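Uracil-DNA glycosylase (Sulfolobus tokodaii str. 7, PDB 4ZBY) belongs to the uracil-DNA glycosylase superfamily and, in this model, holds an iron-sulfur cluster and a molecule of uracil. Local coordinates at residues Ile110-Leu121 with Tyr152-Tyr163. Numbering follows the deposited sequence. Where two conformers were deposited one is given.
Sequences IDIIMPKIIVTL and YKEKEIIVFPTY
Ile117 and Ile158 sit side by side, Ile117 CG1 4.1 Å from Ile158 CB, where strands 117-121 and 155-162 pair in parallel within the mixed sheet of this UDG-like alpha/beta fold, and they illustrate how a regular backbone ladder sets side chains in register on two faces. The ladder starts where the N-H of Ile158 meets Lys116 O (2.9 Å, nearly straight) and ends with Thr162 N on Thr120 O. The face of Ile117 and Ile158 carries Val119, Phe160 and Thr162 further along, these three packed against helix 172-190. On the other, beneath helix 123-133, Thr120 places OG1 between its backbone N and carbonyl carbon (chi1 53°), beside CA of Pro161 and hydrogen-bonded to Thr126 OG1. Ile118, on this face, meets Ile157 at an oblique crossing, Ile118 CD1 3.8 Å from Ile157 CG2. Before the strands, a helix end meets a type II' turn. The side chains of Met114, bent at chi2 and chi3, and Tyr152 run at about a right angle to each other, and Met114 SD approaches the ring obliquely, 5.2 Å from its centroid, in a Met-aromatic contact, while Met114 CE lies 3.7 Å from Lys155 CD. Lys153 CG covers one face of the Tyr152 ring. At the ring's edge Asp111 turns its carboxylate 26° from the ring plane, and OD1 accepts the Tyr152 OH hydrogen bond (2.9 Å) through its syn lone pair.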
loop_
_atom_site.group_PDB
_atom_site.type_symbol
_atom_site.label_atom_id
_atom_site.label_comp_id
_atom_site.label_asym_id
_atom_site.label_seq_id
_atom_site.Cartn_x
_atom_site.Cartn_y
_atom_site.Cartn_z
ATOM N N ILE A 110 5.142 -3.634 -8.336
ATOM C CA ILE A 110 6.396 -2.986 -7.958
ATOM C C ILE A 110 7.441 -3.120 -9.069
ATOM O O ILE A 110 8.138 -2.149 -9.380
ATOM C CB ILE A 110 6.946 -3.559 -6.640
ATOM C CG1 ILE A 110 5.987 -3.274 -5.497
ATOM C CG2 ILE A 110 8.344 -2.988 -6.333
ATOM C CD1 ILE A 110 6.348 -4.026 -4.230
ATOM N N ASP A 111 7.533 -4.303 -9.679
ATOM C CA ASP A 111 8.508 -4.554 -10.747
ATOM C C ASP A 111 8.361 -3.589 -11.897
ATOM O O ASP A 111 9.355 -3.196 -12.537
ATOM C CB ASP A 111 8.357 -5.982 -11.285
ATOM C CG ASP A 111 9.034 -6.991 -10.416
ATOM O OD1 ASP A 111 9.666 -6.555 -9.440
ATOM O OD2 ASP A 111 8.953 -8.212 -10.712
ATOM N N ILE A 112 7.115 -3.209 -12.166
ATOM C CA ILE A 112 6.815 -2.347 -13.288
ATOM C C ILE A 112 6.970 -0.885 -12.897
ATOM O O ILE A 112 7.620 -0.120 -13.612
ATOM C CB ILE A 112 5.393 -2.592 -13.817
ATOM C CG1 ILE A 112 5.331 -3.905 -14.614
ATOM C CG2 ILE A 112 4.920 -1.423 -14.670
ATOM C CD1 ILE A 112 3.935 -4.508 -14.652
ATOM N N ILE A 113 6.379 -0.497 -11.775
ATOM C CA ILE A 113 6.424 0.898 -11.371
ATOM C C ILE A 113 7.819 1.369 -10.931
ATOM O O ILE A 113 8.241 2.471 -11.294
ATOM C CB ILE A 113 5.395 1.144 -10.257
ATOM C CG1 ILE A 113 3.984 0.904 -10.814
ATOM C CG2 ILE A 113 5.480 2.571 -9.767
ATOM C CD1 ILE A 113 2.928 0.744 -9.741
ATOM N N MET A 114 8.527 0.538 -10.163
ATOM C CA MET A 114 9.823 0.906 -9.581
ATOM C C MET A 114 9.801 2.283 -8.943
ATOM O O MET A 114 10.618 3.155 -9.285
ATOM C CB MET A 114 10.944 0.825 -10.640
ATOM C CG MET A 114 11.182 -0.599 -11.113
ATOM S SD MET A 114 11.714 -1.679 -9.763
ATOM C CE MET A 114 13.312 -0.920 -9.411
ATOM N N PRO A 115 8.897 2.480 -7.979
ATOM C CA PRO A 115 8.780 3.795 -7.340
ATOM C C PRO A 115 10.028 4.193 -6.543
ATOM O O PRO A 115 10.824 3.336 -6.080
ATOM C CB PRO A 115 7.582 3.611 -6.420
ATOM C CG PRO A 115 7.701 2.142 -5.996
ATOM C CD PRO A 115 8.141 1.441 -7.254
ATOM N N LYS A 116 10.218 5.501 -6.394
ATOM C CA LYS A 116 11.266 6.018 -5.518
ATOM C C LYS A 116 11.013 5.602 -4.061
ATOM O O LYS A 116 11.948 5.312 -3.305
ATOM C CB LYS A 116 11.319 7.555 -5.611
ATOM C CG LYS A 116 12.401 8.194 -4.732
ATOM C CD LYS A 116 12.406 9.728 -4.914
ATOM C CE LYS A 116 13.610 10.374 -4.227
ATOM N NZ LYS A 116 13.631 11.858 -4.402
ATOM N N ILE A 117 9.749 5.658 -3.673
ATOM C CA ILE A 117 9.338 5.409 -2.294
ATOM C C ILE A 117 8.156 4.461 -2.274
ATOM O O ILE A 117 7.198 4.643 -3.053
ATOM C CB ILE A 117 8.935 6.721 -1.591
ATOM C CG1 ILE A 117 10.106 7.691 -1.521
ATOM C CG2 ILE A 117 8.342 6.469 -0.179
ATOM C CD1 ILE A 117 9.693 9.111 -1.270
ATOM N N ILE A 118 8.212 3.457 -1.393
ATOM C CA ILE A 118 7.019 2.698 -1.053
ATOM C C ILE A 118 6.625 3.029 0.373
ATOM O O ILE A 118 7.411 2.831 1.295
ATOM C CB ILE A 118 7.224 1.184 -1.174
ATOM C CG1 ILE A 118 7.482 0.796 -2.633
ATOM C CG2 ILE A 118 5.985 0.453 -0.663
ATOM C CD1 ILE A 118 7.991 -0.635 -2.804
ATOM N N VAL A 119 5.415 3.551 0.548
ATOM C CA VAL A 119 4.887 3.786 1.893
ATOM C C VAL A 119 4.044 2.580 2.288
ATOM O O VAL A 119 3.039 2.297 1.628
ATOM C CB VAL A 119 4.031 5.067 1.929
ATOM C CG1 VAL A 119 3.484 5.320 3.315
ATOM C CG2 VAL A 119 4.859 6.255 1.440
ATOM N N THR A 120 4.480 1.851 3.317
ATOM C CA THR A 120 3.748 0.651 3.728
ATOM C C THR A 120 2.878 1.049 4.902
ATOM O O THR A 120 3.344 1.313 6.020
ATOM C CB THR A 120 4.659 -0.559 4.078
ATOM O OG1 THR A 120 5.636 -0.179 5.039
ATOM C CG2 THR A 120 5.413 -1.062 2.845
ATOM N N LEU A 121 1.585 1.093 4.615
ATOM C CA LEU A 121 0.579 1.542 5.562
ATOM C C LEU A 121 0.122 0.366 6.407
ATOM O O LEU A 121 -0.699 -0.446 5.961
ATOM C CB LEU A 121 -0.628 2.153 4.814
ATOM C CG LEU A 121 -0.353 3.333 3.868
ATOM C CD1 LEU A 121 -1.577 3.553 2.952
ATOM C CD2 LEU A 121 -0.026 4.590 4.685
ATOM N N TYR A 152 16.971 -2.847 -5.121
ATOM C CA TYR A 152 16.103 -3.687 -5.930
ATOM C C TYR A 152 16.350 -3.460 -7.408
ATOM O O TYR A 152 16.169 -2.352 -7.903
ATOM C CB TYR A 152 14.626 -3.430 -5.613
ATOM C CG TYR A 152 13.738 -4.548 -6.102
ATOM C CD1 TYR A 152 14.099 -5.874 -5.894
ATOM C CD2 TYR A 152 12.553 -4.289 -6.777
ATOM C CE1 TYR A 152 13.307 -6.904 -6.335
ATOM C CE2 TYR A 152 11.757 -5.320 -7.234
ATOM C CZ TYR A 152 12.146 -6.632 -7.005
ATOM O OH TYR A 152 11.370 -7.675 -7.437
ATOM N N LYS A 153 16.733 -4.530 -8.098
ATOM C CA LYS A 153 17.125 -4.483 -9.514
ATOM C C LYS A 153 18.189 -3.414 -9.678
ATOM O O LYS A 153 19.162 -3.384 -8.917
ATOM C CB LYS A 153 15.909 -4.216 -10.426
ATOM C CG LYS A 153 14.810 -5.259 -10.279
ATOM C CD LYS A 153 13.660 -5.057 -11.263
ATOM C CE LYS A 153 12.591 -6.128 -11.081
ATOM N NZ LYS A 153 13.166 -7.502 -11.180
ATOM N N GLU A 154 17.981 -2.496 -10.619
ATOM C CA GLU A 154 19.009 -1.505 -10.943
ATOM C C GLU A 154 18.963 -0.295 -10.011
ATOM O O GLU A 154 19.849 0.554 -10.043
ATOM C CB GLU A 154 18.870 -1.049 -12.403
ATOM C CG GLU A 154 17.725 -0.068 -12.667
ATOM C CD GLU A 154 16.368 -0.740 -12.869
ATOM O OE1 GLU A 154 16.299 -1.987 -12.924
ATOM O OE2 GLU A 154 15.362 -0.009 -12.980
ATOM N N LYS A 155 17.935 -0.228 -9.173
ATOM C CA LYS A 155 17.683 0.955 -8.364
ATOM C C LYS A 155 17.733 0.695 -6.867
ATOM O O LYS A 155 18.032 -0.408 -6.413
ATOM C CB LYS A 155 16.308 1.543 -8.710
ATOM C CG LYS A 155 16.191 2.118 -10.112
ATOM C CD LYS A 155 14.726 2.357 -10.506
ATOM C CE LYS A 155 14.625 3.003 -11.885
ATOM N NZ LYS A 155 13.306 2.779 -12.555
ATOM N N GLU A 156 17.456 1.749 -6.112
ATOM C CA GLU A 156 17.152 1.665 -4.698
ATOM C C GLU A 156 15.712 2.099 -4.544
ATOM O O GLU A 156 15.260 3.006 -5.253
ATOM C CB GLU A 156 18.039 2.575 -3.858
ATOM C CG GLU A 156 19.503 2.196 -3.785
ATOM C CD GLU A 156 20.279 3.108 -2.848
ATOM O OE1 GLU A 156 19.787 4.225 -2.570
ATOM O OE2 GLU A 156 21.368 2.710 -2.384
ATOM N N ILE A 157 14.993 1.466 -3.627
ATOM C CA ILE A 157 13.655 1.912 -3.273
ATOM C C ILE A 157 13.679 2.268 -1.804
ATOM O O ILE A 157 14.238 1.524 -0.992
ATOM C CB ILE A 157 12.590 0.828 -3.537
ATOM C CG1 ILE A 157 12.470 0.586 -5.048
ATOM C CG2 ILE A 157 11.226 1.262 -2.968
ATOM C CD1 ILE A 157 11.650 -0.624 -5.411
ATOM N N ILE A 158 13.120 3.420 -1.464
ATOM C CA ILE A 158 13.035 3.822 -0.063
ATOM C C ILE A 158 11.728 3.314 0.504
ATOM O O ILE A 158 10.657 3.686 0.018
ATOM C CB ILE A 158 13.077 5.332 0.084
ATOM C CG1 ILE A 158 14.405 5.881 -0.447
ATOM C CG2 ILE A 158 12.879 5.709 1.510
ATOM C CD1 ILE A 158 14.389 7.393 -0.635
ATOM N N VAL A 159 11.804 2.461 1.515
ATOM C CA VAL A 159 10.594 1.928 2.125
ATOM C C VAL A 159 10.328 2.669 3.424
ATOM O O VAL A 159 11.204 2.788 4.281
ATOM C CB VAL A 159 10.694 0.404 2.396
ATOM C CG1 VAL A 159 9.460 -0.092 3.186
ATOM C CG2 VAL A 159 10.834 -0.360 1.089
ATOM N N PHE A 160 9.117 3.181 3.563
ATOM C CA PHE A 160 8.774 3.966 4.735
ATOM C C PHE A 160 7.499 3.455 5.382
ATOM O O PHE A 160 6.406 3.710 4.885
ATOM C CB PHE A 160 8.613 5.447 4.351
ATOM C CG PHE A 160 8.719 6.373 5.504
ATOM C CD1 PHE A 160 9.839 7.172 5.654
ATOM C CD2 PHE A 160 7.718 6.431 6.475
ATOM C CE1 PHE A 160 9.961 8.016 6.761
ATOM C CE2 PHE A 160 7.834 7.280 7.584
ATOM C CZ PHE A 160 8.942 8.079 7.707
ATOM N N PRO A 161 7.635 2.725 6.502
ATOM C CA PRO A 161 6.433 2.197 7.130
ATOM C C PRO A 161 5.725 3.244 7.980
ATOM O O PRO A 161 6.395 4.014 8.642
ATOM C CB PRO A 161 6.968 1.065 8.032
ATOM C CG PRO A 161 8.383 0.829 7.576
ATOM C CD PRO A 161 8.867 2.157 7.076
ATOM N N THR A 162 4.400 3.259 7.960
ATOM C CA THR A 162 3.613 4.090 8.867
ATOM C C THR A 162 2.471 3.286 9.491
ATOM O O THR A 162 2.228 2.137 9.123
ATOM C CB THR A 162 2.999 5.294 8.145
ATOM O OG1 THR A 162 1.858 4.865 7.384
ATOM C CG2 THR A 162 4.012 5.949 7.195
ATOM N N TYR A 163 1.762 3.895 10.437
ATOM C CA TYR A 163 0.547 3.281 10.947
ATOM C C TYR A 163 -0.474 3.314 9.833
ATOM O O TYR A 163 -0.359 4.093 8.898
ATOM C CB TYR A 163 0.031 4.008 12.186
ATOM C CG TYR A 163 0.865 3.798 13.429
ATOM C CD1 TYR A 163 1.370 2.539 13.754
ATOM C CD2 TYR A 163 1.134 4.852 14.289
ATOM C CE1 TYR A 163 2.130 2.344 14.893
ATOM C CE2 TYR A 163 1.888 4.663 15.440
ATOM C CZ TYR A 163 2.387 3.411 15.732
ATOM O OH TYR A 163 3.145 3.219 16.868
HETATM O O HOH W 1 9.169 -9.947 -8.401
HETATM O O HOH W 2 13.337 3.355 -7.507
HETATM O O HOH W 3 14.617 5.697 -4.105
#